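Local coordinates for protein tryptophan synthase alpha chain (Aquifex aeolicus, PDB 2EKC) that probably catalyses the aldol cleavage of indoleglycerol phosphate to indole and glyceraldehyde 3-phosphate, as the alpha subunit of tryptophan synthase, at residues A[29-32]-A[33-37]; A[114-117]-A[118-122]. All coordinates share one frame; numbering follows the deposited sequence.

Contact 1: residues A[29-32]-A[33-37]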
ATOM      1  N   ASP A  29      -2.731  18.622  -5.467  1.00 15.81           N
ATOM      2  CA  ASP A  29      -3.543  18.798  -6.675  1.00 16.95           C
ATOM      3  C   ASP A  29      -3.166  17.642  -7.598  1.00 17.14           C
ATOM      4  O   ASP A  29      -2.120  17.023  -7.408  1.00 16.70           O
ATOM      5  CB  ASP A  29      -3.271  20.156  -7.344  1.00 19.86           C
ATOM      6  CG  ASP A  29      -1.817  20.338  -7.752  1.00 20.69           C
ATOM      7  OD1 ASP A  29      -1.385  19.719  -8.743  1.00 21.10           O
ATOM      8  OD2 ASP A  29      -1.105  21.103  -7.074  1.00 22.56           O
ATOM      9  N   TYR A  30      -4.009  17.331  -8.580  1.00 16.74           N
ATOM     10  CA  TYR A  30      -3.722  16.206  -9.472  1.00 16.76           C
ATOM     11  C   TYR A  30      -2.332  16.248 -10.098  1.00 17.52           C
ATOM     12  O   TYR A  30      -1.563  15.300  -9.958  1.00 16.74           O
ATOM     13  CB  TYR A  30      -4.764  16.101 -10.593  1.00 17.45           C
ATOM     14  CG  TYR A  30      -4.619  14.825 -11.405  1.00 16.95           C
ATOM     15  CD1 TYR A  30      -5.216  13.637 -10.984  1.00 16.68           C
ATOM     16  CD2 TYR A  30      -3.844  14.797 -12.563  1.00 16.71           C
ATOM     17  CE1 TYR A  30      -5.042  12.448 -11.698  1.00 16.97           C
ATOM     18  CE2 TYR A  30      -3.659  13.614 -13.283  1.00 18.62           C
ATOM     19  CZ  TYR A  30      -4.262  12.445 -12.844  1.00 19.54           C
ATOM     20  OH  TYR A  30      -4.074  11.275 -13.543  1.00 21.73           O
ATOM     21  N   GLU A  31      -2.012  17.343 -10.786  1.00 18.40           N
ATOM     22  CA  GLU A  31      -0.712  17.486 -11.446  1.00 19.68           C
ATOM     23  C   GLU A  31       0.472  17.236 -10.509  1.00 19.37           C
ATOM     24  O   GLU A  31       1.364  16.448 -10.825  1.00 17.42           O
ATOM     25  CB  GLU A  31      -0.583  18.877 -12.070  1.00 25.78           C
ATOM     26  CG  GLU A  31       0.745  19.099 -12.787  1.00 34.00           C
ATOM     27  CD  GLU A  31       0.834  20.456 -13.473  1.00 38.22           C
ATOM     28  OE1 GLU A  31       0.644  21.486 -12.791  1.00 39.88           O
ATOM     29  OE2 GLU A  31       1.103  20.489 -14.696  1.00 40.80           O
ATOM     30  N   THR A  32       0.478  17.907  -9.362  1.00 16.69           N
ATOM     31  CA  THR A  32       1.553  17.741  -8.393  1.00 16.26           C
ATOM     32  C   THR A  32       1.637  16.300  -7.891  1.00 15.23           C
ATOM     33  O   THR A  32       2.728  15.751  -7.760  1.00 15.08           O
ATOM     34  CB  THR A  32       1.362  18.685  -7.191  1.00 17.52           C
ATOM     35  OG1 THR A  32       1.291  20.039  -7.652  1.00 17.57           O
ATOM     36  CG2 THR A  32       2.522  18.548  -6.210  1.00 20.21           C
ATOM     37  N   SER A  33       0.489  15.680  -7.621  1.00 14.18           N
ATOM     38  CA  SER A  33       0.486  14.301  -7.139  1.00 13.87           C
ATOM     39  C   SER A  33       1.052  13.351  -8.191  1.00 13.40           C
ATOM     40  O   SER A  33       1.728  12.377  -7.864  1.00 14.25           O
ATOM     41  CB  SER A  33      -0.933  13.860  -6.735  1.00 11.58           C
ATOM     42  OG  SER A  33      -1.769  13.600  -7.852  1.00 11.44           O
ATOM     43  N   LEU A  34       0.786  13.633  -9.458  1.00 14.24           N
ATOM     44  CA  LEU A  34       1.299  12.779 -10.524  1.00 14.39           C
ATOM     45  C   LEU A  34       2.819  12.876 -10.577  1.00 14.72           C
ATOM     46  O   LEU A  34       3.505  11.873 -10.754  1.00 14.88           O
ATOM     47  CB  LEU A  34       0.700  13.184 -11.868  1.00 14.04           C
ATOM     48  CG  LEU A  34       1.154  12.390 -13.093  1.00 12.72           C
ATOM     49  CD1 LEU A  34       0.827  10.909 -12.918  1.00 15.03           C
ATOM     50  CD2 LEU A  34       0.461  12.951 -14.329  1.00 14.90           C
ATOM     51  N   LYS A  35       3.350  14.084 -10.410  1.00 14.62           N
ATOM     52  CA  LYS A  35       4.796  14.265 -10.423  1.00 16.28           C
ATOM     53  C   LYS A  35       5.401  13.516  -9.240  1.00 15.08           C
ATOM     54  O   LYS A  35       6.440  12.872  -9.369  1.00 15.71           O
ATOM     55  CB  LYS A  35       5.147  15.756 -10.356  1.00 18.32           C
ATOM     56  CG  LYS A  35       4.704  16.523 -11.591  1.00 21.67           C
ATOM     57  CD  LYS A  35       4.987  18.015 -11.469  1.00 24.47           C
ATOM     58  CE  LYS A  35       4.438  18.757 -12.681  1.00 26.91           C
ATOM     59  NZ  LYS A  35       4.598  20.232 -12.572  1.00 29.14           N
ATOM     60  N   ALA A  36       4.732  13.594  -8.092  1.00 15.43           N
ATOM     61  CA  ALA A  36       5.177  12.912  -6.879  1.00 12.67           C
ATOM     62  C   ALA A  36       5.245  11.401  -7.111  1.00 13.52           C
ATOM     63  O   ALA A  36       6.242  10.755  -6.783  1.00 13.56           O
ATOM     64  CB  ALA A  36       4.220  13.221  -5.733  1.00 13.02           C
ATOM     65  N   PHE A  37       4.172  10.841  -7.659  1.00 13.01           N
ATOM     66  CA  PHE A  37       4.116   9.409  -7.953  1.00 12.80           C
ATOM     67  C   PHE A  37       5.281   8.991  -8.856  1.00 13.36           C
ATOM     68  O   PHE A  37       5.955   7.998  -8.598  1.00 14.87           O
ATOM     69  CB  PHE A  37       2.785   9.063  -8.630  1.00 13.46           C
ATOM     70  CG  PHE A  37       1.671   8.729  -7.664  1.00 12.79           C
ATOM     71  CD1 PHE A  37       1.733   7.583  -6.882  1.00 14.37           C
ATOM     72  CD2 PHE A  37       0.553   9.547  -7.559  1.00 12.07           C
ATOM     73  CE1 PHE A  37       0.690   7.253  -6.007  1.00 15.37           C
ATOM     74  CE2 PHE A  37      -0.492   9.228  -6.691  1.00 10.86           C
ATOM     75  CZ  PHE A  37      -0.423   8.079  -5.916  1.00 11.66           C
TER
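The capped first turns of helix 30-42 join Asp29 to Ser33 and Tyr30 to Leu34 at the start of the helical bonding pattern. Ser33 N donates to Asp29 O over 2.9 Å. The Asp29 carboxylate, as N-cap, spends both oxygens on Thr32: OD1 takes the backbone N at 2.7 Å with an almost straight N-H (173°), and OD2 takes the Thr32 OG1 hydroxyl, also at 2.7 Å. Each donor comes to the syn side, somewhat out of the carboxylate plane, and the two bonds together hold the carboxylate against rotation. This helix is the crossover of the beta-alpha-beta unit between barrel strands 18-24 and 47-51. Ser33 OG, placed between its own backbone N and carbonyl carbon (chi1 75°), turns back to donate to Tyr30 O at 2.7 Å, while Leu34 N approaches the same oxygen at 2.9 Å. The hydroxyl is also bonded to Gly26 N, so an alanine at Ser33 would probably leave that amide without its mate and Tyr30 O with one donor fewer. Leu34 CD2 lies 4.3 Å from Tyr30 CE2, obliquely to the ring, whose other neighbours include Leu84 of helix 78-91. On the exposed flank Glu31 and Lys35 run side by side, with Glu31 CG 3.7 Å from Lys35 CE, their charges near but short of a salt bridge.

Contact 2: residues A[114-117]-A[118-122]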
ATOM      1  N   PHE A 114     -16.497  -2.125  -9.768  1.00 16.42           N
ATOM      2  CA  PHE A 114     -15.302  -1.595  -9.111  1.00 17.09           C
ATOM      3  C   PHE A 114     -14.082  -2.448  -9.448  1.00 16.33           C
ATOM      4  O   PHE A 114     -13.035  -1.931  -9.852  1.00 16.64           O
ATOM      5  CB  PHE A 114     -15.517  -1.556  -7.594  1.00 15.94           C
ATOM      6  CG  PHE A 114     -14.491  -0.744  -6.852  1.00 16.05           C
ATOM      7  CD1 PHE A 114     -13.268  -1.300  -6.486  1.00 13.85           C
ATOM      8  CD2 PHE A 114     -14.752   0.579  -6.516  1.00 13.96           C
ATOM      9  CE1 PHE A 114     -12.321  -0.547  -5.791  1.00 14.44           C
ATOM     10  CE2 PHE A 114     -13.810   1.340  -5.822  1.00 14.37           C
ATOM     11  CZ  PHE A 114     -12.593   0.776  -5.458  1.00 13.60           C
ATOM     12  N   CYS A 115     -14.224  -3.758  -9.292  1.00 15.49           N
ATOM     13  CA  CYS A 115     -13.127  -4.665  -9.582  1.00 15.72           C
ATOM     14  C   CYS A 115     -12.799  -4.696 -11.072  1.00 15.97           C
ATOM     15  O   CYS A 115     -11.627  -4.694 -11.446  1.00 14.83           O
ATOM     16  CB  CYS A 115     -13.457  -6.070  -9.071  1.00 16.12           C
ATOM     17  SG  CYS A 115     -13.447  -6.199  -7.252  1.00 16.79           S
ATOM     18  N   ARG A 116     -13.831  -4.711 -11.914  1.00 15.60           N
ATOM     19  CA  ARG A 116     -13.646  -4.728 -13.369  1.00 15.95           C
ATOM     20  C   ARG A 116     -12.798  -3.530 -13.796  1.00 14.32           C
ATOM     21  O   ARG A 116     -11.791  -3.679 -14.482  1.00 14.62           O
ATOM     22  CB  ARG A 116     -15.005  -4.663 -14.089  1.00 15.06           C
ATOM     23  CG  ARG A 116     -14.953  -4.777 -15.608  0.50 17.46           C
ATOM     24  CD  ARG A 116     -16.310  -4.412 -16.218  0.50 17.53           C
ATOM     25  NE  ARG A 116     -16.472  -2.966 -16.378  0.50 17.34           N
ATOM     26  CZ  ARG A 116     -17.639  -2.326 -16.343  0.50 15.52           C
ATOM     27  NH1 ARG A 116     -18.765  -2.996 -16.146  0.50 14.63           N
ATOM     28  NH2 ARG A 116     -17.681  -1.012 -16.515  0.50 17.81           N
ATOM     29  N   LEU A 117     -13.220  -2.338 -13.391  1.00 14.76           N
ATOM     30  CA  LEU A 117     -12.497  -1.120 -13.735  1.00 13.26           C
ATOM     31  C   LEU A 117     -11.069  -1.094 -13.201  1.00 13.50           C
ATOM     32  O   LEU A 117     -10.141  -0.712 -13.918  1.00 12.71           O
ATOM     33  CB  LEU A 117     -13.266   0.105 -13.231  1.00 14.36           C
ATOM     34  CG  LEU A 117     -14.593   0.342 -13.961  1.00 15.85           C
ATOM     35  CD1 LEU A 117     -15.385   1.434 -13.271  1.00 14.99           C
ATOM     36  CD2 LEU A 117     -14.313   0.704 -15.413  1.00 17.44           C
ATOM     37  N   SER A 118     -10.893  -1.487 -11.943  1.00 12.55           N
ATOM     38  CA  SER A 118      -9.561  -1.500 -11.331  1.00 13.65           C
ATOM     39  C   SER A 118      -8.592  -2.369 -12.132  1.00 14.56           C
ATOM     40  O   SER A 118      -7.469  -1.960 -12.429  1.00 12.44           O
ATOM     41  CB  SER A 118      -9.635  -2.025  -9.889  1.00 13.40           C
ATOM     42  OG  SER A 118     -10.330  -1.121  -9.043  1.00 16.40           O
ATOM     43  N   ARG A 119      -9.032  -3.572 -12.481  1.00 15.97           N
ATOM     44  CA  ARG A 119      -8.184  -4.484 -13.237  1.00 18.48           C
ATOM     45  C   ARG A 119      -7.832  -3.926 -14.616  1.00 18.14           C
ATOM     46  O   ARG A 119      -6.693  -4.037 -15.063  1.00 16.14           O
ATOM     47  CB  ARG A 119      -8.881  -5.839 -13.390  1.00 21.37           C
ATOM     48  CG  ARG A 119      -7.993  -6.941 -13.939  1.00 26.36           C
ATOM     49  CD  ARG A 119      -6.759  -7.111 -13.065  1.00 32.31           C
ATOM     50  NE  ARG A 119      -5.978  -8.297 -13.408  1.00 38.40           N
ATOM     51  CZ  ARG A 119      -4.772  -8.562 -12.912  1.00 40.21           C
ATOM     52  NH1 ARG A 119      -4.206  -7.722 -12.053  1.00 41.45           N
ATOM     53  NH2 ARG A 119      -4.136  -9.670 -13.267  1.00 42.29           N
ATOM     54  N   GLU A 120      -8.807  -3.321 -15.285  1.00 16.71           N
ATOM     55  CA  GLU A 120      -8.575  -2.773 -16.614  1.00 19.99           C
ATOM     56  C   GLU A 120      -7.583  -1.612 -16.627  1.00 20.49           C
ATOM     57  O   GLU A 120      -6.924  -1.373 -17.638  1.00 19.39           O
ATOM     58  CB  GLU A 120      -9.897  -2.315 -17.236  1.00 21.42           C
ATOM     59  CG  GLU A 120     -10.974  -3.393 -17.271  1.00 26.09           C
ATOM     60  CD  GLU A 120     -12.169  -3.005 -18.127  1.00 27.72           C
ATOM     61  OE1 GLU A 120     -12.490  -1.799 -18.195  1.00 28.86           O
ATOM     62  OE2 GLU A 120     -12.796  -3.909 -18.720  1.00 29.49           O
ATOM     63  N   LYS A 121      -7.463  -0.903 -15.506  1.00 19.67           N
ATOM     64  CA  LYS A 121      -6.559   0.243 -15.434  1.00 19.86           C
ATOM     65  C   LYS A 121      -5.211   0.004 -14.754  1.00 19.08           C
ATOM     66  O   LYS A 121      -4.543   0.958 -14.359  1.00 18.96           O
ATOM     67  CB  LYS A 121      -7.261   1.419 -14.751  1.00 22.57           C
ATOM     68  CG  LYS A 121      -8.526   1.889 -15.450  1.00 26.41           C
ATOM     69  CD  LYS A 121      -8.224   2.554 -16.775  1.00 26.96           C
ATOM     70  CE  LYS A 121      -9.500   3.073 -17.423  1.00 30.32           C
ATOM     71  NZ  LYS A 121      -9.229   3.767 -18.711  1.00 31.37           N
ATOM     72  N   GLY A 122      -4.810  -1.254 -14.607  1.00 17.57           N
ATOM     73  CA  GLY A 122      -3.514  -1.538 -14.015  1.00 16.26           C
ATOM     74  C   GLY A 122      -3.400  -1.844 -12.532  1.00 15.56           C
ATOM     75  O   GLY A 122      -2.287  -2.032 -12.038  1.00 16.48           O
TER
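Ser118 grips Phe114 O twice, one turn back along helix 111-120. Its backbone N donates to that oxygen at 3.0 Å and its OG at 2.9 Å, the two arriving from opposite faces of the carbonyl plane. OG can reach back because it is anti to its own carbonyl carbon and beside the backbone N (chi1 -68°); there it also lies 3.9 Å from CE1 of the Phe114 ring. Across the exposed flank, the aliphatic CG of Arg116 passes 3.9 Å from Glu120 OE2 in the conformer described; the arginine is seen in two conformations, the contact is loose, and the opposite charges stay beyond salt-bridge distance. Leu117 CD2 approaches the other carboxylate oxygen, Glu120 OE1, at 4.2 Å.

Farther out, the Phe114 ring stacks with Phe78 and meets Phe126 at a steep angle, placing this side of the helix against helix 78-91 and barrel strand 125-127. Lys121 reaches helix 78-91 through a salt bridge from NZ to Glu86. The last turn bonds Lys121 N to Leu117 O at 3.1 Å, and Gly122, at positive phi, then takes the C-prime position of a Schellman motif that ends the helix ahead of strand 125-127.

Contacts 1 and 2 come in series along the chain, their centres about 21 Å apart and their nearest atoms about 10 Å apart, so neither touches the other. Both lie on the outer helical layer of the eight-stranded parallel barrel, each about 17 Å from the centre of the chain. Contact 1 begins helix 30-42, which follows strand 18-24; contact 2 closes helix 111-120, which leads into strand 125-127. Helix 78-91 is their common neighbour, meeting Tyr30 and Phe37 as well as Leu117, Ser118 and Lys121. Both contacts lie away from the predicted catalytic residues Glu49 and Asp60.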